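Local coordinates for pirin-like protein (Geobacillus kaustophilus, PDB 2P17), which is of unknown function but belongs to the pirin family of two-cupin-domain proteins and binds one iron ion per subunit, at residues Ile7-Thr12 and Trp33-Pro38; Val13-Thr16 and His22-Gly25. All coordinates share one frame; numbering follows the deposited sequence.

Strand 3-19 carries both contacts. At contact 1, Ile7-Thr12 sends two arginines to helix 33-36; contact 2 follows directly along the chain, where Val13-Thr16 forms a hairpin with strand 22-26. The loop closed by contact 1 therefore encloses contact 2 along the chain; the two centres lie about 18 Å apart. The strand bridges the two halves of the molecule: it pairs with strands 212-216 and 224-231 of the C-terminal cupin, while its hairpin partner pairs with strand 39-47 on the iron-binding side. Neither contact supplies an iron ligand. In contact 2, the side chain of Ser24 is about 13 Å from the iron(III) held by His57 and His99.

Contact 1: Ile7-Thr12 and Trp33-Pro38; sequences IRRVKT and WQEYDP
Glu35 pushes its OE2 between the guanidinium groups of Arg8 and Arg9, and this one oxygen accepts all three hydrogen bonds that the two arginines give to Glu35. Arg8 comes from the opposite direction and grips end-on, NH1 at 2.9 Å and NH2 at 3.0 Å from Glu35 OE2, which lies in the guanidinium plane; Glu35 OE2 receives Arg8 NH2 on its anti lone pair, whereas NH1 reaches it from above the carboxylate plane. Arg9 NH2 approaches on the syn side but well out of the carboxylate plane, 2.8 Å from Glu35 OE2, in the straightest bond of the three (167°). A bend at chi3 (63°) turns the Arg9 tip so that NH2 also donates to Tyr36 OH at 2.9 Å, tilted from the guanidinium plane. A water joins Arg9 NH1 to the same hydroxyl, which also bonds Glu29. Glu35 OE1 turns to Asn32, and Phe215 makes a cation-pi contact with Arg9. A glutamine in place of Glu35 would probably leave the two adjacent guanidinium groups without the negative charge that lies between them. The salt-bridge network thus joins strand 3-19 to helix 33-36, and the two positive groups probably keep the carboxylate ionised.

Contact 2: Val13-Thr16 and His22-Gly25; sequences VQMT and HRSG
Met15, present as selenomethionine, lies across the Arg23 side chain at about a right angle. Met15 CB sits 3.6 Å from Arg23 NH2, oblique to the guanidinium group, and is also close to the carbonyl oxygen of Ser24. With CG placed beside the backbone N (chi1 -59°), the chain rises past the neighbouring strand; Met15 SE then comes 3.7 Å from Arg23 NH1. A bend at chi3 (74°) folds the terminal methyl back over the backbone of strand 22-26, leaving Met15 CE 3.8 Å from Ser24 C. Outside the pair, Met15 also packs on Glu44 and Ile46 of strand 39-47, while Arg23 NE bonds Thr17 OG1 and so holds the guanidinium group beside the hairpin.

Beneath this packing the strands run antiparallel. Thr16 and Ser24 form a hydrogen-bonded pair: Thr16 N donates to Ser24 O at 2.8 Å (166°), and Ser24 N returns the bond to Thr16 O at 2.9 Å. A CA-H...O contact, Arg23 CA to Thr16 O at 3.3 Å, lies alongside. On the face away from Met15, Thr16 CG2 is 4.1 Å from Ser24 OG, whose hydroxyl is bonded to Asn18 ND2. At the other end, Val13 CG1 rests 3.9 Å from Gly25 CA, on ground that a side chain at Gly25 would occupy.

This beta hairpin brings strand 3-19 onto the edge of strand 22-26, which in turn bonds to strand 39-47 through Arg23 and Gly25. Its polar link across the two segments is a reciprocal pair of backbone bonds, independent of side-chain chemistry; the side chains add mainly van der Waals contact, with the Arg23 charge lying against CB and the selenium of Met15.

Contact 1: Ile7-Thr12 and Trp33-Pro38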
loop_
_atom_site.group_PDB
_atom_site.type_symbol
_atom_site.label_atom_id
_atom_site.label_comp_id
_atom_site.label_asym_id
_atom_site.label_seq_id
_atom_site.Cartn_x
_atom_site.Cartn_y
_atom_site.Cartn_z
ATOM N N ILE A 7 -6.439 -7.208 15.155
ATOM C CA ILE A 7 -6.640 -5.846 14.702
ATOM C C ILE A 7 -6.630 -4.924 15.915
ATOM O O ILE A 7 -7.519 -4.997 16.780
ATOM C CB ILE A 7 -7.953 -5.689 13.889
ATOM C CG1 ILE A 7 -7.956 -6.628 12.663
ATOM C CG2 ILE A 7 -8.164 -4.211 13.498
ATOM C CD1 ILE A 7 -6.687 -6.554 11.790
ATOM N N ARG A 8 -5.611 -4.077 15.994
ATOM C CA ARG A 8 -5.431 -3.225 17.170
ATOM C C ARG A 8 -6.166 -1.891 17.066
ATOM O O ARG A 8 -6.380 -1.218 18.082
ATOM C CB ARG A 8 -3.953 -3.003 17.469
ATOM C CG ARG A 8 -3.196 -2.282 16.375
ATOM C CD ARG A 8 -1.738 -2.012 16.746
ATOM N NE ARG A 8 -1.101 -1.285 15.659
ATOM C CZ ARG A 8 -1.116 0.038 15.532
ATOM N NH1 ARG A 8 -1.695 0.785 16.465
ATOM N NH2 ARG A 8 -0.542 0.615 14.484
ATOM N N ARG A 9 -6.561 -1.515 15.851
ATOM C CA ARG A 9 -7.272 -0.261 15.636
ATOM C C ARG A 9 -7.970 -0.259 14.290
ATOM O O ARG A 9 -7.443 -0.801 13.316
ATOM C CB ARG A 9 -6.296 0.916 15.718
ATOM C CG ARG A 9 -6.945 2.277 15.551
ATOM C CD ARG A 9 -6.081 3.397 16.098
ATOM N NE ARG A 9 -4.809 3.526 15.390
ATOM C CZ ARG A 9 -4.640 4.164 14.234
ATOM N NH1 ARG A 9 -5.664 4.729 13.597
ATOM N NH2 ARG A 9 -3.429 4.235 13.700
ATOM N N VAL A 10 -9.157 0.345 14.232
ATOM C CA VAL A 10 -9.916 0.460 12.989
ATOM C C VAL A 10 -10.151 1.934 12.661
ATOM O O VAL A 10 -10.890 2.622 13.377
ATOM C CB VAL A 10 -11.289 -0.256 13.073
ATOM C CG1 VAL A 10 -12.067 -0.099 11.762
ATOM C CG2 VAL A 10 -11.121 -1.724 13.464
ATOM N N LYS A 11 -9.525 2.419 11.589
ATOM C CA LYS A 11 -9.666 3.819 11.173
ATOM C C LYS A 11 -10.638 3.956 10.005
ATOM O O LYS A 11 -10.517 3.239 9.011
ATOM C CB LYS A 11 -8.289 4.393 10.781
ATOM C CG LYS A 11 -8.320 5.684 9.966
ATOM C CD LYS A 11 -8.622 6.900 10.816
ATOM C CE LYS A 11 -8.516 8.179 9.987
ATOM N NZ LYS A 11 -8.958 9.395 10.758
ATOM N N THR A 12 -11.578 4.899 10.111
ATOM C CA THR A 12 -12.509 5.175 9.037
ATOM C C THR A 12 -12.039 6.450 8.352
ATOM O O THR A 12 -11.981 7.505 8.990
ATOM C CB THR A 12 -13.947 5.344 9.576
ATOM O OG1 THR A 12 -14.327 4.151 10.273
ATOM C CG2 THR A 12 -14.917 5.578 8.428
ATOM N N TRP A 33 5.562 8.630 12.670
ATOM C CA TRP A 33 6.521 7.643 12.208
ATOM C C TRP A 33 6.664 6.523 13.227
ATOM O O TRP A 33 6.874 5.356 12.856
ATOM C CB TRP A 33 7.896 8.286 11.934
ATOM C CG TRP A 33 8.733 8.504 13.177
ATOM C CD1 TRP A 33 8.769 9.630 13.944
ATOM C CD2 TRP A 33 9.622 7.562 13.809
ATOM N NE1 TRP A 33 9.619 9.457 15.007
ATOM C CE2 TRP A 33 10.162 8.201 14.945
ATOM C CE3 TRP A 33 10.015 6.243 13.522
ATOM C CZ2 TRP A 33 11.072 7.571 15.801
ATOM C CZ3 TRP A 33 10.930 5.616 14.376
ATOM C CH2 TRP A 33 11.448 6.289 15.498
ATOM N N GLN A 34 6.552 6.877 14.513
ATOM C CA GLN A 34 6.833 5.924 15.576
ATOM C C GLN A 34 5.824 4.796 15.617
ATOM O O GLN A 34 6.153 3.690 16.020
ATOM C CB GLN A 34 6.948 6.618 16.946
ATOM C CG GLN A 34 5.670 7.239 17.500
ATOM C CD GLN A 34 5.498 8.698 17.120
ATOM O OE1 GLN A 34 5.981 9.157 16.080
ATOM N NE2 GLN A 34 4.809 9.443 17.973
ATOM N N GLU A 35 4.592 5.071 15.187
ATOM C CA GLU A 35 3.580 4.028 15.129
ATOM C C GLU A 35 3.634 3.218 13.840
ATOM O O GLU A 35 3.326 2.025 13.855
ATOM C CB GLU A 35 2.166 4.608 15.310
ATOM C CG GLU A 35 1.084 3.545 15.472
ATOM C CD GLU A 35 -0.316 4.120 15.583
ATOM O OE1 GLU A 35 -0.463 5.279 16.026
ATOM O OE2 GLU A 35 -1.269 3.391 15.232
ATOM N N TYR A 36 3.986 3.874 12.733
ATOM C CA TYR A 36 3.781 3.272 11.409
ATOM C C TYR A 36 5.024 2.737 10.716
ATOM O O TYR A 36 4.905 2.087 9.679
ATOM C CB TYR A 36 3.099 4.277 10.487
ATOM C CG TYR A 36 1.751 4.776 10.965
ATOM C CD1 TYR A 36 0.795 3.906 11.505
ATOM C CD2 TYR A 36 1.417 6.110 10.814
ATOM C CE1 TYR A 36 -0.449 4.382 11.920
ATOM C CE2 TYR A 36 0.165 6.589 11.212
ATOM C CZ TYR A 36 -0.751 5.720 11.758
ATOM O OH TYR A 36 -2.003 6.199 12.148
ATOM N N ASP A 37 6.185 2.994 11.315
ATOM C CA ASP A 37 7.510 2.568 10.835
ATOM C C ASP A 37 7.405 1.178 10.199
ATOM O O ASP A 37 7.028 0.228 10.884
ATOM C CB ASP A 37 8.444 2.549 12.062
ATOM C CG ASP A 37 9.907 2.336 11.720
ATOM O OD1 ASP A 37 10.267 2.327 10.527
ATOM O OD2 ASP A 37 10.698 2.158 12.683
ATOM N N PRO A 38 7.805 1.021 8.918
ATOM C CA PRO A 38 8.551 1.936 8.056
ATOM C C PRO A 38 7.725 2.908 7.215
ATOM O O PRO A 38 8.289 3.619 6.374
ATOM C CB PRO A 38 9.286 0.972 7.111
ATOM C CG PRO A 38 8.272 -0.171 6.915
ATOM C CD PRO A 38 7.549 -0.276 8.252
HETATM O O HOH W 1 -4.989 6.139 11.158
#

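Contact 2: Val13-Thr16 and His22-Gly25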
loop_
_atom_site.group_PDB
_atom_site.type_symbol
_atom_site.label_atom_id
_atom_site.label_comp_id
_atom_site.label_asym_id
_atom_site.label_seq_id
_atom_site.Cartn_x
_atom_site.Cartn_y
_atom_site.Cartn_z
ATOM N N VAL A 13 -11.700 6.353 7.067
ATOM C CA VAL A 13 -11.178 7.503 6.334
ATOM C C VAL A 13 -12.270 8.558 6.177
ATOM O O VAL A 13 -13.398 8.233 5.800
ATOM C CB VAL A 13 -10.584 7.069 4.960
ATOM C CG1 VAL A 13 -10.152 8.275 4.123
ATOM C CG2 VAL A 13 -9.401 6.145 5.192
ATOM N N GLN A 14 -11.926 9.805 6.511
ATOM C CA GLN A 14 -12.816 10.956 6.346
ATOM C C GLN A 14 -12.255 11.829 5.226
ATOM O O GLN A 14 -11.223 12.488 5.401
ATOM C CB GLN A 14 -12.907 11.789 7.639
ATOM C CG GLN A 14 -13.305 11.016 8.897
ATOM C CD GLN A 14 -13.397 11.899 10.137
ATOM O OE1 GLN A 14 -14.211 12.830 10.202
ATOM N NE2 GLN A 14 -12.577 11.598 11.135
HETATM N N MSE A 15 -12.922 11.819 4.083
HETATM C CA MSE A 15 -12.460 12.589 2.931
HETATM C C MSE A 15 -12.894 14.038 3.011
HETATM O O MSE A 15 -13.953 14.351 3.564
HETATM C CB MSE A 15 -12.941 11.955 1.630
HETATM C CG MSE A 15 -12.449 10.538 1.487
HETATM SE SE MSE A 15 -12.579 9.904 -0.315
HETATM C CE MSE A 15 -11.104 10.902 -1.095
ATOM N N THR A 16 -12.058 14.911 2.459
ATOM C CA THR A 16 -12.340 16.339 2.415
ATOM C C THR A 16 -12.144 16.843 0.997
ATOM O O THR A 16 -11.361 16.283 0.235
ATOM C CB THR A 16 -11.432 17.143 3.390
ATOM O OG1 THR A 16 -11.852 18.514 3.419
ATOM C CG2 THR A 16 -9.966 17.074 2.986
ATOM N N HIS A 22 -10.089 18.131 -6.791
ATOM C CA HIS A 22 -9.307 17.308 -5.866
ATOM C C HIS A 22 -9.983 17.085 -4.523
ATOM O O HIS A 22 -10.306 18.032 -3.806
ATOM C CB HIS A 22 -7.927 17.950 -5.664
ATOM C CG HIS A 22 -6.983 17.160 -4.814
ATOM N ND1 HIS A 22 -5.984 17.755 -4.074
ATOM C CD2 HIS A 22 -6.860 15.828 -4.607
ATOM C CE1 HIS A 22 -5.290 16.825 -3.443
ATOM N NE2 HIS A 22 -5.810 15.648 -3.735
ATOM N N ARG A 23 -10.218 15.813 -4.212
ATOM C CA ARG A 23 -10.676 15.386 -2.894
ATOM C C ARG A 23 -9.611 14.462 -2.317
ATOM O O ARG A 23 -8.935 13.749 -3.059
ATOM C CB ARG A 23 -12.006 14.636 -2.987
ATOM C CG ARG A 23 -13.156 15.474 -3.513
ATOM C CD ARG A 23 -14.484 14.740 -3.393
ATOM N NE ARG A 23 -14.989 14.754 -2.020
ATOM C CZ ARG A 23 -15.130 13.678 -1.244
ATOM N NH1 ARG A 23 -14.828 12.470 -1.697
ATOM N NH2 ARG A 23 -15.601 13.816 -0.011
ATOM N N SER A 24 -9.457 14.469 -1.001
ATOM C CA SER A 24 -8.433 13.616 -0.397
ATOM C C SER A 24 -8.802 13.106 0.981
ATOM O O SER A 24 -9.652 13.685 1.659
ATOM C CB SER A 24 -7.072 14.323 -0.337
ATOM O OG SER A 24 -7.143 15.470 0.490
ATOM N N GLY A 25 -8.138 12.024 1.387
ATOM C CA GLY A 25 -8.360 11.467 2.733
ATOM C C GLY A 25 -7.076 10.925 3.305
ATOM O O GLY A 25 -6.284 10.333 2.578
#